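PDB 3ZIL: AAR187Cp from Eremothecium gossypii, which probably regulates the cohesin complex and the establishment of sister-chromatid cohesion, and is represented by its helical Wap1 domain. Local coordinates for residues R45-M50 with C88-K93; E67-C72 with W103-L108; L96-K101 with L159-A164; Y150-W155 with D185-L190. One frame throughout, in Å; residues are numbered along the deposited sequence.

Interaction 1: residues R45-M50 with C88-K93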
loop_
_atom_site.group_PDB
_atom_site.type_symbol
_atom_site.label_atom_id
_atom_site.label_comp_id
_atom_site.label_asym_id
_atom_site.label_seq_id
_atom_site.Cartn_x
_atom_site.Cartn_y
_atom_site.Cartn_z
ATOM N N ARG A 45 2.045 -21.022 -26.529
ATOM C CA ARG A 45 2.160 -22.419 -26.556
ATOM C C ARG A 45 3.103 -22.891 -25.440
ATOM O O ARG A 45 2.859 -23.925 -24.801
ATOM C CB ARG A 45 2.615 -22.796 -27.960
ATOM C CG ARG A 45 3.090 -24.236 -28.101
ATOM C CD ARG A 45 3.201 -24.541 -29.625
ATOM N NE ARG A 45 3.448 -25.952 -29.779
ATOM C CZ ARG A 45 3.859 -26.555 -30.883
ATOM N NH1 ARG A 45 4.089 -25.863 -31.996
ATOM N NH2 ARG A 45 4.074 -27.883 -30.846
ATOM N N LEU A 46 4.149 -22.111 -25.140
ATOM C CA LEU A 46 5.052 -22.448 -24.029
ATOM C C LEU A 46 4.370 -22.405 -22.639
ATOM O O LEU A 46 4.558 -23.342 -21.794
ATOM C CB LEU A 46 6.247 -21.511 -24.051
ATOM C CG LEU A 46 7.192 -21.499 -22.846
ATOM C CD1 LEU A 46 7.837 -22.872 -22.726
ATOM C CD2 LEU A 46 8.199 -20.307 -22.860
ATOM N N CYS A 47 3.611 -21.324 -22.422
ATOM C CA CYS A 47 2.921 -21.067 -21.143
ATOM C C CYS A 47 1.946 -22.214 -20.960
ATOM O O CYS A 47 1.827 -22.796 -19.875
ATOM C CB CYS A 47 2.188 -19.719 -21.159
ATOM S SG CYS A 47 3.389 -18.338 -21.181
ATOM N N LEU A 48 1.260 -22.557 -22.038
ATOM C CA LEU A 48 0.188 -23.580 -21.924
ATOM C C LEU A 48 0.762 -25.005 -21.618
ATOM O O LEU A 48 0.268 -25.705 -20.739
ATOM C CB LEU A 48 -0.745 -23.516 -23.113
ATOM C CG LEU A 48 -2.098 -24.255 -22.967
ATOM C CD1 LEU A 48 -3.004 -23.776 -21.825
ATOM C CD2 LEU A 48 -2.834 -24.078 -24.272
ATOM N N ASP A 49 1.872 -25.371 -22.259
ATOM C CA ASP A 49 2.651 -26.565 -21.892
ATOM C C ASP A 49 3.103 -26.559 -20.416
ATOM O O ASP A 49 2.985 -27.573 -19.688
ATOM C CB ASP A 49 3.849 -26.687 -22.835
ATOM C CG ASP A 49 3.423 -26.970 -24.281
ATOM O OD1 ASP A 49 2.241 -27.248 -24.525
ATOM O OD2 ASP A 49 4.247 -26.906 -25.193
ATOM N N MET A 50 3.631 -25.431 -19.971
ATOM C CA MET A 50 4.189 -25.310 -18.614
ATOM C C MET A 50 3.063 -25.403 -17.638
ATOM O O MET A 50 3.170 -26.102 -16.656
ATOM C CB MET A 50 4.855 -23.931 -18.424
ATOM C CG MET A 50 6.146 -23.803 -19.200
ATOM S SD MET A 50 6.916 -22.165 -19.148
ATOM C CE MET A 50 7.365 -22.268 -17.434
ATOM N N CYS A 88 4.048 -12.114 -17.541
ATOM C CA CYS A 88 3.803 -12.125 -16.056
ATOM C C CYS A 88 3.617 -13.607 -15.526
ATOM O O CYS A 88 4.131 -13.931 -14.479
ATOM C CB CYS A 88 2.556 -11.350 -15.709
ATOM S SG CYS A 88 2.596 -9.571 -15.965
ATOM N N PHE A 89 2.872 -14.464 -16.235
ATOM C CA PHE A 89 2.798 -15.902 -15.902
ATOM C C PHE A 89 4.195 -16.611 -15.813
ATOM O O PHE A 89 4.493 -17.243 -14.811
ATOM C CB PHE A 89 1.812 -16.650 -16.841
ATOM C CG PHE A 89 1.891 -18.133 -16.714
ATOM C CD1 PHE A 89 1.331 -18.791 -15.605
ATOM C CD2 PHE A 89 2.614 -18.879 -17.640
ATOM C CE1 PHE A 89 1.426 -20.167 -15.470
ATOM C CE2 PHE A 89 2.736 -20.259 -17.484
ATOM C CZ PHE A 89 2.141 -20.902 -16.397
ATOM N N ILE A 90 5.072 -16.420 -16.819
ATOM C CA ILE A 90 6.405 -16.926 -16.805
ATOM C C ILE A 90 7.163 -16.484 -15.536
ATOM O O ILE A 90 7.797 -17.332 -14.843
ATOM C CB ILE A 90 7.166 -16.504 -18.092
ATOM C CG1 ILE A 90 6.507 -17.173 -19.287
ATOM C CG2 ILE A 90 8.683 -16.748 -17.946
ATOM C CD1 ILE A 90 6.480 -18.683 -19.149
ATOM N N ALA A 91 7.162 -15.188 -15.248
ATOM C CA ALA A 91 7.876 -14.700 -14.059
ATOM C C ALA A 91 7.351 -15.398 -12.811
ATOM O O ALA A 91 8.121 -15.787 -11.931
ATOM C CB ALA A 91 7.708 -13.202 -13.880
ATOM N N ASP A 92 6.036 -15.500 -12.717
ATOM C CA ASP A 92 5.413 -16.221 -11.605
ATOM C C ASP A 92 5.616 -17.765 -11.610
ATOM O O ASP A 92 5.699 -18.340 -10.559
ATOM C CB ASP A 92 3.949 -15.867 -11.555
ATOM C CG ASP A 92 3.235 -16.328 -10.279
ATOM O OD1 ASP A 92 3.869 -16.308 -9.190
ATOM O OD2 ASP A 92 1.983 -16.652 -10.408
ATOM N N LYS A 93 5.715 -18.411 -12.767
ATOM C CA LYS A 93 5.719 -19.874 -12.841
ATOM C C LYS A 93 7.144 -20.366 -12.635
ATOM O O LYS A 93 7.322 -21.404 -12.021
ATOM C CB LYS A 93 5.233 -20.338 -14.228
ATOM C CG LYS A 93 4.916 -21.822 -14.308
ATOM C CD LYS A 93 3.931 -22.290 -13.235
ATOM C CE LYS A 93 4.109 -23.787 -13.054
ATOM N NZ LYS A 93 2.779 -24.354 -12.754
HETATM O O HOH W 1 2.737 -26.883 -14.252
#

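Interaction 2: residues E67-C72 with W103-L108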
loop_
_atom_site.group_PDB
_atom_site.type_symbol
_atom_site.label_atom_id
_atom_site.label_comp_id
_atom_site.label_asym_id
_atom_site.label_seq_id
_atom_site.Cartn_x
_atom_site.Cartn_y
_atom_site.Cartn_z
ATOM N N GLU A 67 18.211 -19.493 -20.553
ATOM C CA GLU A 67 17.891 -19.280 -21.968
ATOM C C GLU A 67 16.355 -19.014 -22.111
ATOM O O GLU A 67 15.936 -18.143 -22.926
ATOM C CB GLU A 67 18.267 -20.522 -22.816
ATOM C CG GLU A 67 18.102 -20.322 -24.308
ATOM C CD GLU A 67 18.170 -21.610 -25.122
ATOM O OE1 GLU A 67 18.625 -22.640 -24.580
ATOM O OE2 GLU A 67 17.751 -21.595 -26.307
ATOM N N VAL A 68 15.528 -19.782 -21.366
ATOM C CA VAL A 68 14.066 -19.568 -21.465
ATOM C C VAL A 68 13.722 -18.104 -21.001
ATOM O O VAL A 68 12.928 -17.407 -21.617
ATOM C CB VAL A 68 13.268 -20.687 -20.677
ATOM C CG1 VAL A 68 11.772 -20.367 -20.469
ATOM C CG2 VAL A 68 13.390 -21.975 -21.425
ATOM N N TRP A 69 14.366 -17.647 -19.923
ATOM C CA TRP A 69 14.075 -16.335 -19.344
ATOM C C TRP A 69 14.495 -15.259 -20.303
ATOM O O TRP A 69 13.751 -14.326 -20.511
ATOM C CB TRP A 69 14.823 -16.149 -18.022
ATOM C CG TRP A 69 14.414 -14.917 -17.198
ATOM C CD1 TRP A 69 14.954 -13.612 -17.243
ATOM C CD2 TRP A 69 13.333 -14.858 -16.194
ATOM N NE1 TRP A 69 14.302 -12.767 -16.361
ATOM C CE2 TRP A 69 13.340 -13.482 -15.654
ATOM C CE3 TRP A 69 12.440 -15.801 -15.658
ATOM C CZ2 TRP A 69 12.478 -13.100 -14.648
ATOM C CZ3 TRP A 69 11.581 -15.409 -14.621
ATOM C CH2 TRP A 69 11.594 -14.089 -14.136
ATOM N N GLU A 70 15.711 -15.360 -20.856
ATOM C CA GLU A 70 16.191 -14.283 -21.757
ATOM C C GLU A 70 15.344 -14.249 -23.028
ATOM O O GLU A 70 15.109 -13.171 -23.596
ATOM C CB GLU A 70 17.683 -14.429 -22.089
ATOM C CG GLU A 70 18.573 -14.126 -20.890
ATOM C CD GLU A 70 20.088 -14.159 -21.189
ATOM O OE1 GLU A 70 20.519 -14.565 -22.292
ATOM O OE2 GLU A 70 20.861 -13.772 -20.287
ATOM N N TRP A 71 14.884 -15.419 -23.454
ATOM C CA TRP A 71 13.960 -15.501 -24.579
ATOM C C TRP A 71 12.636 -14.841 -24.250
ATOM O O TRP A 71 12.206 -13.944 -25.008
ATOM C CB TRP A 71 13.767 -16.961 -25.096
ATOM C CG TRP A 71 12.885 -16.989 -26.318
ATOM C CD1 TRP A 71 13.275 -16.838 -27.634
ATOM C CD2 TRP A 71 11.423 -17.080 -26.358
ATOM N NE1 TRP A 71 12.181 -16.909 -28.492
ATOM C CE2 TRP A 71 11.045 -17.071 -27.781
ATOM C CE3 TRP A 71 10.417 -17.278 -25.381
ATOM C CZ2 TRP A 71 9.722 -17.148 -28.192
ATOM C CZ3 TRP A 71 9.093 -17.358 -25.808
ATOM C CH2 TRP A 71 8.745 -17.292 -27.183
ATOM N N CYS A 72 12.004 -15.184 -23.110
ATOM C CA CYS A 72 10.714 -14.575 -22.784
ATOM C C CYS A 72 10.843 -13.052 -22.621
ATOM O O CYS A 72 9.942 -12.318 -22.989
ATOM C CB CYS A 72 10.048 -15.157 -21.507
ATOM S SG CYS A 72 9.654 -16.945 -21.684
ATOM N N TRP A 103 16.297 -10.184 -13.235
ATOM C CA TRP A 103 15.024 -9.568 -12.916
ATOM C C TRP A 103 14.925 -8.154 -13.535
ATOM O O TRP A 103 13.836 -7.749 -13.934
ATOM C CB TRP A 103 14.811 -9.528 -11.404
ATOM C CG TRP A 103 14.226 -10.787 -10.791
ATOM C CD1 TRP A 103 14.873 -11.683 -9.929
ATOM C CD2 TRP A 103 12.883 -11.345 -10.965
ATOM N NE1 TRP A 103 14.054 -12.698 -9.572
ATOM C CE2 TRP A 103 12.837 -12.561 -10.145
ATOM C CE3 TRP A 103 11.745 -10.953 -11.661
ATOM C CZ2 TRP A 103 11.690 -13.355 -10.043
ATOM C CZ3 TRP A 103 10.589 -11.780 -11.573
ATOM C CH2 TRP A 103 10.569 -12.940 -10.785
ATOM N N ALA A 104 16.054 -7.456 -13.730
ATOM C CA ALA A 104 16.090 -6.114 -14.345
ATOM C C ALA A 104 15.613 -6.192 -15.793
ATOM O O ALA A 104 15.284 -5.155 -16.400
ATOM C CB ALA A 104 17.515 -5.514 -14.323
ATOM N N MET A 105 15.466 -7.395 -16.367
ATOM C CA MET A 105 14.895 -7.351 -17.732
ATOM C C MET A 105 13.416 -6.980 -17.708
ATOM O O MET A 105 12.848 -6.773 -18.759
ATOM C CB MET A 105 15.096 -8.646 -18.552
ATOM C CG MET A 105 16.530 -9.083 -18.719
ATOM S SD MET A 105 16.557 -10.789 -19.474
ATOM C CE MET A 105 16.411 -10.388 -21.226
ATOM N N LEU A 106 12.781 -6.960 -16.516
ATOM C CA LEU A 106 11.416 -6.495 -16.362
ATOM C C LEU A 106 11.458 -5.101 -15.748
ATOM O O LEU A 106 11.437 -4.997 -14.476
ATOM C CB LEU A 106 10.584 -7.473 -15.459
ATOM C CG LEU A 106 10.354 -8.921 -15.957
ATOM C CD1 LEU A 106 11.660 -9.729 -15.897
ATOM C CD2 LEU A 106 9.243 -9.631 -15.162
ATOM N N SER A 107 11.542 -4.029 -16.575
ATOM C CA SER A 107 11.822 -2.706 -15.987
ATOM C C SER A 107 10.668 -2.283 -15.095
ATOM O O SER A 107 9.536 -2.277 -15.543
ATOM C CB SER A 107 12.011 -1.622 -17.057
ATOM O OG SER A 107 11.930 -0.351 -16.432
ATOM N N LEU A 108 10.949 -1.964 -13.843
ATOM C CA LEU A 108 9.921 -1.507 -12.918
ATOM C C LEU A 108 9.293 -0.233 -13.446
ATOM O O LEU A 108 8.096 -0.126 -13.661
ATOM C CB LEU A 108 10.512 -1.312 -11.518
ATOM C CG LEU A 108 10.646 -2.665 -10.764
ATOM C CD1 LEU A 108 11.340 -2.544 -9.424
ATOM C CD2 LEU A 108 9.283 -3.318 -10.528
#

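Interaction 3: residues L96-K101 with L159-A164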
loop_
_atom_site.group_PDB
_atom_site.type_symbol
_atom_site.label_atom_id
_atom_site.label_comp_id
_atom_site.label_asym_id
_atom_site.label_seq_id
_atom_site.Cartn_x
_atom_site.Cartn_y
_atom_site.Cartn_z
ATOM N N LEU A 96 13.153 -16.385 -11.152
ATOM C CA LEU A 96 14.593 -16.471 -10.817
ATOM C C LEU A 96 14.764 -16.243 -9.311
ATOM O O LEU A 96 13.816 -15.777 -8.649
ATOM C CB LEU A 96 15.393 -15.366 -11.542
ATOM C CG LEU A 96 15.215 -15.279 -13.058
ATOM C CD1 LEU A 96 15.795 -13.966 -13.557
ATOM C CD2 LEU A 96 15.908 -16.497 -13.678
ATOM N N LEU A 97 15.957 -16.561 -8.759
ATOM C CA LEU A 97 16.213 -16.258 -7.358
ATOM C C LEU A 97 16.075 -14.772 -7.161
ATOM O O LEU A 97 16.306 -14.025 -8.143
ATOM C CB LEU A 97 17.653 -16.639 -7.011
ATOM C CG LEU A 97 18.158 -18.047 -7.294
ATOM C CD1 LEU A 97 19.720 -18.054 -7.348
ATOM C CD2 LEU A 97 17.543 -18.958 -6.240
ATOM N N ARG A 98 15.815 -14.342 -5.905
ATOM C CA ARG A 98 15.525 -12.933 -5.563
ATOM C C ARG A 98 16.559 -11.880 -6.058
ATOM O O ARG A 98 16.197 -10.782 -6.518
ATOM C CB ARG A 98 15.215 -12.723 -4.034
ATOM C CG ARG A 98 14.518 -11.360 -3.746
ATOM C CD ARG A 98 13.723 -11.224 -2.415
ATOM N NE ARG A 98 12.296 -10.820 -2.578
ATOM C CZ ARG A 98 11.850 -9.599 -2.925
ATOM N NH1 ARG A 98 12.726 -8.626 -3.175
ATOM N NH2 ARG A 98 10.524 -9.345 -3.048
ATOM N N HIS A 99 17.826 -12.226 -5.987
ATOM C CA HIS A 99 18.888 -11.265 -6.280
ATOM C C HIS A 99 19.464 -11.470 -7.664
ATOM O O HIS A 99 20.479 -10.859 -8.036
ATOM C CB HIS A 99 19.991 -11.484 -5.264
ATOM C CG HIS A 99 20.465 -12.947 -5.203
ATOM N ND1 HIS A 99 19.689 -13.947 -4.725
ATOM C CD2 HIS A 99 21.672 -13.558 -5.628
ATOM C CE1 HIS A 99 20.378 -15.127 -4.799
ATOM N NE2 HIS A 99 21.570 -14.885 -5.362
ATOM N N ASP A 100 18.868 -12.342 -8.456
ATOM C CA ASP A 100 19.341 -12.487 -9.825
ATOM C C ASP A 100 19.147 -11.145 -10.612
ATOM O O ASP A 100 18.023 -10.635 -10.760
ATOM C CB ASP A 100 18.582 -13.619 -10.454
ATOM C CG ASP A 100 19.179 -14.076 -11.765
ATOM O OD1 ASP A 100 19.600 -13.219 -12.577
ATOM O OD2 ASP A 100 19.147 -15.322 -11.973
ATOM N N LYS A 101 20.225 -10.593 -11.141
ATOM C CA LYS A 101 20.094 -9.350 -11.868
ATOM C C LYS A 101 19.207 -9.415 -13.135
ATOM O O LYS A 101 18.838 -8.353 -13.678
ATOM C CB LYS A 101 21.472 -8.831 -12.256
ATOM C CG LYS A 101 22.303 -8.398 -11.049
ATOM C CD LYS A 101 23.449 -7.515 -11.532
ATOM C CE LYS A 101 24.750 -7.932 -10.896
ATOM N NZ LYS A 101 24.709 -7.617 -9.440
ATOM N N LEU A 159 9.445 -8.445 -6.508
ATOM C CA LEU A 159 10.280 -7.276 -6.768
ATOM C C LEU A 159 10.088 -6.229 -5.702
ATOM O O LEU A 159 10.267 -5.043 -5.969
ATOM C CB LEU A 159 9.996 -6.700 -8.153
ATOM C CG LEU A 159 10.205 -7.636 -9.348
ATOM C CD1 LEU A 159 9.659 -7.000 -10.628
ATOM C CD2 LEU A 159 11.693 -8.018 -9.445
ATOM N N LEU A 160 9.676 -6.636 -4.503
ATOM C CA LEU A 160 9.548 -5.651 -3.428
ATOM C C LEU A 160 11.030 -5.276 -3.123
ATOM O O LEU A 160 11.305 -4.567 -2.193
ATOM C CB LEU A 160 8.764 -6.212 -2.235
ATOM C CG LEU A 160 7.862 -5.299 -1.354
ATOM C CD1 LEU A 160 6.935 -4.415 -2.167
ATOM C CD2 LEU A 160 7.030 -6.073 -0.344
ATOM N N TYR A 161 11.939 -5.812 -3.966
ATOM C CA TYR A 161 13.331 -5.355 -4.271
ATOM C C TYR A 161 13.733 -4.192 -3.407
ATOM O O TYR A 161 13.713 -4.357 -2.203
ATOM C CB TYR A 161 13.552 -5.058 -5.787
ATOM C CG TYR A 161 14.503 -5.981 -6.545
ATOM C CD1 TYR A 161 15.265 -6.958 -5.877
ATOM C CD2 TYR A 161 14.670 -5.853 -7.938
ATOM C CE1 TYR A 161 16.139 -7.792 -6.577
ATOM C CE2 TYR A 161 15.547 -6.684 -8.643
ATOM C CZ TYR A 161 16.280 -7.653 -7.958
ATOM O OH TYR A 161 17.162 -8.485 -8.635
ATOM N N THR A 162 14.081 -3.017 -3.917
ATOM C CA THR A 162 14.224 -2.535 -5.296
ATOM C C THR A 162 14.386 -1.120 -4.810
ATOM O O THR A 162 13.873 -0.771 -3.730
ATOM C CB THR A 162 12.933 -2.639 -6.116
ATOM N N GLU A 163 15.102 -0.295 -5.548
ATOM C CA GLU A 163 15.170 1.113 -5.218
ATOM C C GLU A 163 13.723 1.641 -5.407
ATOM O O GLU A 163 12.949 1.031 -6.109
ATOM C CB GLU A 163 16.185 1.807 -6.134
ATOM N N ALA A 164 13.336 2.725 -4.749
ATOM C CA ALA A 164 12.039 3.388 -5.065
ATOM C C ALA A 164 11.759 3.589 -6.592
ATOM O O ALA A 164 12.638 3.957 -7.332
ATOM C CB ALA A 164 11.932 4.720 -4.323
#

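Interaction 4: residues Y150-W155 with D185-L190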
loop_
_atom_site.group_PDB
_atom_site.type_symbol
_atom_site.label_atom_id
_atom_site.label_comp_id
_atom_site.label_asym_id
_atom_site.label_seq_id
_atom_site.Cartn_x
_atom_site.Cartn_y
_atom_site.Cartn_z
ATOM N N TYR A 150 -2.003 -8.997 -12.531
ATOM C CA TYR A 150 -0.832 -9.837 -12.525
ATOM C C TYR A 150 0.481 -9.001 -12.239
ATOM O O TYR A 150 1.367 -9.471 -11.604
ATOM C CB TYR A 150 -0.735 -10.697 -13.813
ATOM C CG TYR A 150 -0.362 -12.154 -13.494
ATOM C CD1 TYR A 150 0.515 -12.450 -12.431
ATOM C CD2 TYR A 150 -0.913 -13.237 -14.220
ATOM C CE1 TYR A 150 0.843 -13.763 -12.090
ATOM C CE2 TYR A 150 -0.574 -14.553 -13.890
ATOM C CZ TYR A 150 0.297 -14.807 -12.816
ATOM O OH TYR A 150 0.631 -16.071 -12.461
ATOM N N ALA A 151 0.588 -7.795 -12.776
ATOM C CA ALA A 151 1.781 -6.996 -12.679
ATOM C C ALA A 151 1.907 -6.472 -11.271
ATOM O O ALA A 151 3.015 -6.553 -10.686
ATOM C CB ALA A 151 1.690 -5.841 -13.649
ATOM N N LEU A 152 0.792 -6.033 -10.660
ATOM C CA LEU A 152 0.812 -5.716 -9.164
ATOM C C LEU A 152 1.361 -6.923 -8.326
ATOM O O LEU A 152 2.233 -6.778 -7.455
ATOM C CB LEU A 152 -0.616 -5.407 -8.664
ATOM C CG LEU A 152 -1.180 -4.022 -9.106
ATOM C CD1 LEU A 152 -2.680 -4.000 -8.859
ATOM C CD2 LEU A 152 -0.513 -2.820 -8.345
ATOM N N TYR A 153 0.806 -8.105 -8.637
ATOM C CA TYR A 153 1.218 -9.345 -7.973
ATOM C C TYR A 153 2.709 -9.663 -8.163
ATOM O O TYR A 153 3.383 -9.939 -7.225
ATOM C CB TYR A 153 0.383 -10.536 -8.461
ATOM C CG TYR A 153 0.710 -11.811 -7.734
ATOM C CD1 TYR A 153 0.182 -12.057 -6.446
ATOM C CD2 TYR A 153 1.567 -12.747 -8.302
ATOM C CE1 TYR A 153 0.465 -13.219 -5.774
ATOM C CE2 TYR A 153 1.881 -13.889 -7.623
ATOM C CZ TYR A 153 1.321 -14.121 -6.377
ATOM O OH TYR A 153 1.689 -15.284 -5.730
ATOM N N ILE A 154 3.208 -9.626 -9.408
ATOM C CA ILE A 154 4.581 -9.885 -9.637
ATOM C C ILE A 154 5.443 -8.909 -8.848
ATOM O O ILE A 154 6.453 -9.314 -8.233
ATOM C CB ILE A 154 4.955 -9.770 -11.145
ATOM C CG1 ILE A 154 4.173 -10.785 -11.952
ATOM C CG2 ILE A 154 6.487 -9.852 -11.282
ATOM C CD1 ILE A 154 4.567 -12.227 -11.502
ATOM N N TRP A 155 5.099 -7.621 -8.959
ATOM C CA TRP A 155 5.858 -6.542 -8.378
ATOM C C TRP A 155 5.942 -6.697 -6.885
ATOM O O TRP A 155 7.029 -6.576 -6.311
ATOM C CB TRP A 155 5.122 -5.225 -8.714
ATOM C CG TRP A 155 5.857 -3.964 -8.288
ATOM C CD1 TRP A 155 7.044 -3.840 -7.505
ATOM C CD2 TRP A 155 5.431 -2.591 -8.561
ATOM N NE1 TRP A 155 7.358 -2.515 -7.290
ATOM C CE2 TRP A 155 6.393 -1.708 -7.862
ATOM C CE3 TRP A 155 4.333 -2.019 -9.232
ATOM C CZ2 TRP A 155 6.310 -0.348 -7.968
ATOM C CZ3 TRP A 155 4.236 -0.641 -9.300
ATOM C CH2 TRP A 155 5.224 0.181 -8.693
ATOM N N ASP A 185 -5.068 -4.259 -1.216
ATOM C CA ASP A 185 -3.953 -4.511 -0.265
ATOM C C ASP A 185 -2.559 -4.487 -0.927
ATOM O O ASP A 185 -1.618 -3.886 -0.428
ATOM C CB ASP A 185 -4.144 -5.794 0.521
ATOM C CG ASP A 185 -5.170 -5.611 1.680
ATOM O OD1 ASP A 185 -5.715 -4.504 1.939
ATOM O OD2 ASP A 185 -5.390 -6.604 2.340
ATOM N N THR A 186 -2.493 -5.092 -2.095
ATOM C CA THR A 186 -1.295 -5.096 -2.856
ATOM C C THR A 186 -0.930 -3.731 -3.403
ATOM O O THR A 186 0.225 -3.333 -3.229
ATOM C CB THR A 186 -1.353 -6.104 -4.011
ATOM O OG1 THR A 186 -1.656 -7.420 -3.465
ATOM C CG2 THR A 186 -0.015 -6.180 -4.666
ATOM N N ALA A 187 -1.880 -3.002 -4.031
ATOM C CA ALA A 187 -1.565 -1.643 -4.505
ATOM C C ALA A 187 -1.066 -0.779 -3.354
ATOM O O ALA A 187 -0.006 -0.112 -3.443
ATOM C CB ALA A 187 -2.777 -1.006 -5.246
ATOM N N CYS A 188 -1.774 -0.826 -2.249
ATOM C CA CYS A 188 -1.403 0.012 -1.102
ATOM C C CYS A 188 -0.029 -0.340 -0.554
ATOM O O CYS A 188 0.740 0.549 -0.145
ATOM C CB CYS A 188 -2.420 -0.147 0.026
ATOM S SG CYS A 188 -3.972 0.674 -0.351
ATOM N N SER A 189 0.198 -1.641 -0.377
ATOM C CA SER A 189 1.527 -2.067 0.075
ATOM C C SER A 189 2.658 -1.600 -0.853
ATOM O O SER A 189 3.616 -1.076 -0.391
ATOM C CB SER A 189 1.574 -3.598 0.259
ATOM O OG SER A 189 2.951 -3.942 0.313
ATOM N N LEU A 190 2.539 -1.765 -2.180
ATOM C CA LEU A 190 3.525 -1.229 -3.058
ATOM C C LEU A 190 3.699 0.337 -3.004
ATOM O O LEU A 190 4.802 0.860 -3.093
ATOM C CB LEU A 190 3.079 -1.603 -4.493
ATOM C CG LEU A 190 3.116 -3.031 -4.909
ATOM C CD1 LEU A 190 2.346 -3.183 -6.206
ATOM C CD2 LEU A 190 4.596 -3.544 -4.937
#

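Interaction 1: residues R45-M50 with C88-K93
Cys47 and Met50, one helical turn apart on helix 36-52, close on Phe89 and Ile90 of helix 81-93. Packing is tight round Cys47: its CB lies 3.6 Å from CD2 of the Phe89 ring, and its SG sits at the ring's edge, 5.0 Å from the centroid and 77° off the normal, a sulfur-aromatic contact. The same SG meets Ile90 CD1 at 3.7 Å. That methyl also receives Met50 SD at 3.5 Å, the two side chains crossing at about a right angle, so Ile90 CD1 touches both sulfurs. Phe89 CG is anti to the backbone N (chi1 169°), on a CB that points toward helix 36-52; CE2 comes to 3.6 Å from Cys47 O. The two segments run with their axes 10.6 Å apart and 35° from parallel, a helix pair of the Wap1 domain, whose family is grouped with the TPR-like helical repeats; helix 54-72, between them in sequence, adds Cys57 against Met50 and Lys93. An alanine in place of Phe89 would probably open a gap beside Cys47 and leave its sulfur without the aromatic edge. Toward Lys93 the contact is looser and wetter. Met50 CE stops 4.0 Å from Lys93 CG, the two chains sliding past each other in opposite directions, and beyond them one water donates to Met50 O and accepts from Lys93 NZ at 2.9 Å.

Interaction 2: residues E67-C72 with W103-L108
Trp69 drives the edge of its six-membered ring into the face of Trp103, a T-shaped pair with centroids 4.9 Å apart and planes at 80°. CH2 of Trp69 makes the closest approach, 3.6 Å from Trp103 CZ3. A second aromatic contact involves sulfur: Met105 SD lies at the edge of the five-membered ring of Trp69, 3.9 Å from CD1, a Met-aromatic arrangement. The bend at chi3 (84°) carries Met105 CE on toward the backbone of Glu70, 3.9 Å from Glu70 O. Among the apolar contacts, Leu106 CD1 approaches Trp69 CZ2 at 3.7 Å, the two side chains crossing at about a right angle. The polar bonds run to neighbours: Trp69 NE1 donates to Arg102 O, Glu70 OE2 forms a salt bridge with Arg102, and Trp103 NE1 bonds to Leu97 O. An alanine in place of Trp69 would probably leave the Trp103 face and Leu106 CD1 without their partner and Arg102 O without this indole donor. With Ala91 of helix 81-93 touching Trp69, Trp103 and Leu106, the arrangement is that of a connecting segment, partly 3-10, anchored by aromatic residues against the helices of an all-helical domain.

Interaction 3: residues L96-K101 with L159-A164
Arg98 and Tyr161 face each other across two loops on the surface. Arg98 begins with CG anti to the backbone N (chi1 -163°); the chain bends at chi3 (-124°), which places NE, and chi4 (-73°) then sets CZ. The guanidinium lies beside the backbone of Leu160 and Tyr161, whose nitrogens are at its edge, near its plane. NH2 is 3.2 Å from Leu160 N, while the approach of NH1 to Tyr161 N is doubtful, that nitrogen being poorly placed in the model. In both pairs donor faces donor, so the closeness is not hydrogen bonding. The Leu160 side chain lies beside that of Arg98, pointing the same way, with CB 3.7 Å from NH2. In return the Tyr161 side chain reaches across to the other loop, where its OH lies 3.1 Å from Asp100 O. Tyr161 is poorly ordered, with unusual torsions and a cis peptide following it, so its exact placement is doubtful. Firmer footing comes from Leu159, whose side chain rests on Trp103 and Leu108. Leu97 to Asp100 form a type I beta turn, closed by Asp100 N to Leu97 O at 3.1 Å; the contact is thus a loop-to-loop meeting between connectors of the helical Wap1 domain, one following helix 81-93 and the other helix 147-158.

Interaction 4: residues Y150-W155 with D185-L190
Leu190 lays a methyl over the indole of Trp155: CD2 stands 3.5 Å from the centroid of the five-membered ring and 9° off its normal, a CH-pi contact. The other branch, CD1, meets Leu152 CD2 at 3.6 Å and also approaches Trp155 CE3 at 3.8 Å, so the forked end of Leu190 touches both residues. Leu152 CD2 reaches on to Ala187 CB at 4.2 Å. On the more exposed flank Thr186 turns its methyl inward, with CG2 anti to the backbone N and 3.6 Å from Leu152 O. Further out, Leu172 of helix 168-178 packs against both Leu152 and Leu190, while Leu108 and Ile112 of helix 108-116 touch the Trp155 side chain. The two segments lie with axes 9.6 Å apart at 50°, their N-to-C directions more parallel than antiparallel. Such apolar packing of helix 147-158 on helix 185-193, with helix 168-178 coming between them in sequence, is consistent with a helical-repeat fold of the TPR-like class.

The four contacts form a connected series through the first half of the modelled chain. Helix 81-93, one side of interaction 1, also packs on interaction 2, the centres being 13 Å apart: Ala91 CA lies 3.8 Å from Trp69 CH2. Interaction 3 follows 12 Å from interaction 2, joined by packing of Leu108 CD1 on Thr162 CB at 3.7 Å. Interaction 4, whose centre is 14 Å from that of interaction 3, meets it where Leu160 CD1 touches Leu190 CD2 at 3.7 Å. A direct tie back to interaction 1 runs through Asp92 OD2 and Tyr150 OH, probably hydrogen-bonded, although the centres of interactions 1 and 4 are 19 Å apart. Interaction 3 lies at the surface, the other three are buried.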